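Local coordinates for fibronectin type III domain-containing protein (Simiduia agarivorans, PDB 6P2K) that probably hydrolyses the glucan backbone of xyloglucan, as an ancestral member of glycoside hydrolase family 74, at residues D315-D318 against G319-I323. Numbering follows the deposited sequence.
Sequences DSYD and GSWDI
Asp318 OD1 is gripped by two donors of Ser320. The hydroxyl OG lies 2.6 Å from Asp318 OD1 and meets its syn lone pair, on the side of the other carboxylate oxygen. The backbone Ser320 N is 3.0 Å from Asp318 OD1. This second bond is fairly straight at 154° but comes from above the carboxylate plane. The pair of bonds should hold the carboxylate against rotation. Between the two residues, Gly319 has positive phi, and a side chain there would clash with Asp318 O.

Tyr317 folds back over this turn. Its CG is anti to the backbone N (chi1 178°), which carries the ring across Gly319. Gly319 N sits 3.6 Å above the ring plane, over the centre. Gly319 CA makes a CH-pi contact on the ring. Ile323 covers the opposite face with CG2, and its CB is 3.9 Å from Tyr317 CD1. Trp321 O lies in the ring plane at the edge, 3.1 Å from Tyr317 CE1. The tyrosine also turns an edge to the face of the Trp321 indole, with planes at 86°, in a T-shaped pair.

Two waters bridge the segments. One accepts from Trp321 NE1 and donates to Ser316 O. The other links Tyr317 OH, 3.1 Å away, to Ile323 N. An alanine in place of Tyr317 would probably leave Gly319 and Ile323 facing a gap, and that second water without its hydroxyl partner.

Asp318 O bonds to Ser468 of a second subunit, whose His475 packs on Asp318 and Ser320. Residues 318-320 form an Asx turn, here in the loop joining strands 304-314 and 336-338 of successive four-stranded propeller blades.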
loop_
_atom_site.group_PDB
_atom_site.type_symbol
_atom_site.label_atom_id
_atom_site.label_comp_id
_atom_site.label_asym_id
_atom_site.label_seq_id
_atom_site.Cartn_x
_atom_site.Cartn_y
_atom_site.Cartn_z
ATOM N N ASP B 315 -35.688 11.414 -18.830
ATOM C CA ASP B 315 -34.825 12.561 -18.572
ATOM C C ASP B 315 -33.391 12.088 -18.343
ATOM O O ASP B 315 -33.069 10.911 -18.527
ATOM C CB ASP B 315 -35.352 13.360 -17.374
ATOM C CG ASP B 315 -35.042 14.838 -17.476
ATOM O OD1 ASP B 315 -34.157 15.208 -18.280
ATOM O OD2 ASP B 315 -35.681 15.627 -16.748
ATOM N N SER B 316 -32.536 13.026 -17.927
ATOM C CA SER B 316 -31.134 12.751 -17.648
ATOM C C SER B 316 -30.999 11.562 -16.711
ATOM O O SER B 316 -31.846 11.326 -15.846
ATOM C CB SER B 316 -30.467 13.974 -17.009
ATOM O OG SER B 316 -30.803 15.152 -17.713
ATOM N N TYR B 317 -29.921 10.807 -16.887
ATOM C CA TYR B 317 -29.653 9.664 -16.028
ATOM C C TYR B 317 -29.521 10.115 -14.580
ATOM O O TYR B 317 -28.711 10.989 -14.259
ATOM C CB TYR B 317 -28.381 8.947 -16.484
ATOM C CG TYR B 317 -28.011 7.766 -15.620
ATOM C CD1 TYR B 317 -28.738 6.583 -15.679
ATOM C CD2 TYR B 317 -26.937 7.833 -14.747
ATOM C CE1 TYR B 317 -28.398 5.497 -14.889
ATOM C CE2 TYR B 317 -26.590 6.753 -13.954
ATOM C CZ TYR B 317 -27.327 5.588 -14.029
ATOM O OH TYR B 317 -26.987 4.509 -13.239
ATOM N N ASP B 318 -30.334 9.520 -13.707
ATOM C CA ASP B 318 -30.294 9.798 -12.278
ATOM C C ASP B 318 -30.273 8.520 -11.450
ATOM O O ASP B 318 -30.506 8.578 -10.238
ATOM C CB ASP B 318 -31.488 10.667 -11.862
ATOM C CG ASP B 318 -32.826 10.028 -12.202
ATOM O OD1 ASP B 318 -32.843 8.901 -12.747
ATOM O OD2 ASP B 318 -33.869 10.658 -11.928
ATOM N N GLY B 319 -30.014 7.371 -12.075
ATOM C CA GLY B 319 -30.049 6.094 -11.401
ATOM C C GLY B 319 -31.381 5.377 -11.456
ATOM O O GLY B 319 -31.456 4.217 -11.035
ATOM N N SER B 320 -32.430 6.018 -11.967
ATOM C CA SER B 320 -33.757 5.415 -11.954
ATOM C C SER B 320 -34.014 4.493 -13.142
ATOM O O SER B 320 -35.084 3.878 -13.204
ATOM C CB SER B 320 -34.832 6.506 -11.903
ATOM O OG SER B 320 -34.874 7.245 -13.109
ATOM N N TRP B 321 -33.077 4.386 -14.084
ATOM C CA TRP B 321 -33.211 3.430 -15.174
ATOM C C TRP B 321 -31.832 2.918 -15.564
ATOM O O TRP B 321 -30.824 3.600 -15.372
ATOM C CB TRP B 321 -33.934 4.035 -16.391
ATOM C CG TRP B 321 -33.468 5.401 -16.801
ATOM C CD1 TRP B 321 -33.806 6.591 -16.222
ATOM C CD2 TRP B 321 -32.599 5.722 -17.895
ATOM N NE1 TRP B 321 -33.192 7.631 -16.880
ATOM C CE2 TRP B 321 -32.445 7.125 -17.910
ATOM C CE3 TRP B 321 -31.933 4.960 -18.860
ATOM C CZ2 TRP B 321 -31.653 7.781 -18.854
ATOM C CZ3 TRP B 321 -31.149 5.612 -19.794
ATOM C CH2 TRP B 321 -31.014 7.008 -19.784
ATOM N N ASP B 322 -31.800 1.702 -16.103
ATOM C CA ASP B 322 -30.550 1.049 -16.485
ATOM C C ASP B 322 -30.066 1.631 -17.808
ATOM O O ASP B 322 -30.641 1.358 -18.866
ATOM C CB ASP B 322 -30.750 -0.460 -16.587
ATOM C CG ASP B 322 -29.504 -1.190 -17.077
ATOM O OD1 ASP B 322 -28.388 -0.634 -16.957
ATOM O OD2 ASP B 322 -29.644 -2.326 -17.588
ATOM N N ILE B 323 -28.995 2.426 -17.756
ATOM C CA ILE B 323 -28.455 3.019 -18.973
ATOM C C ILE B 323 -27.698 2.010 -19.822
ATOM O O ILE B 323 -27.343 2.317 -20.968
ATOM C CB ILE B 323 -27.572 4.233 -18.614
ATOM C CG1 ILE B 323 -27.412 5.156 -19.827
ATOM C CG2 ILE B 323 -26.221 3.781 -18.063
ATOM C CD1 ILE B 323 -27.029 6.580 -19.478
HETATM O O HOH W 1 -34.066 10.299 -15.221
HETATM O O HOH W 2 -27.448 2.187 -15.176
#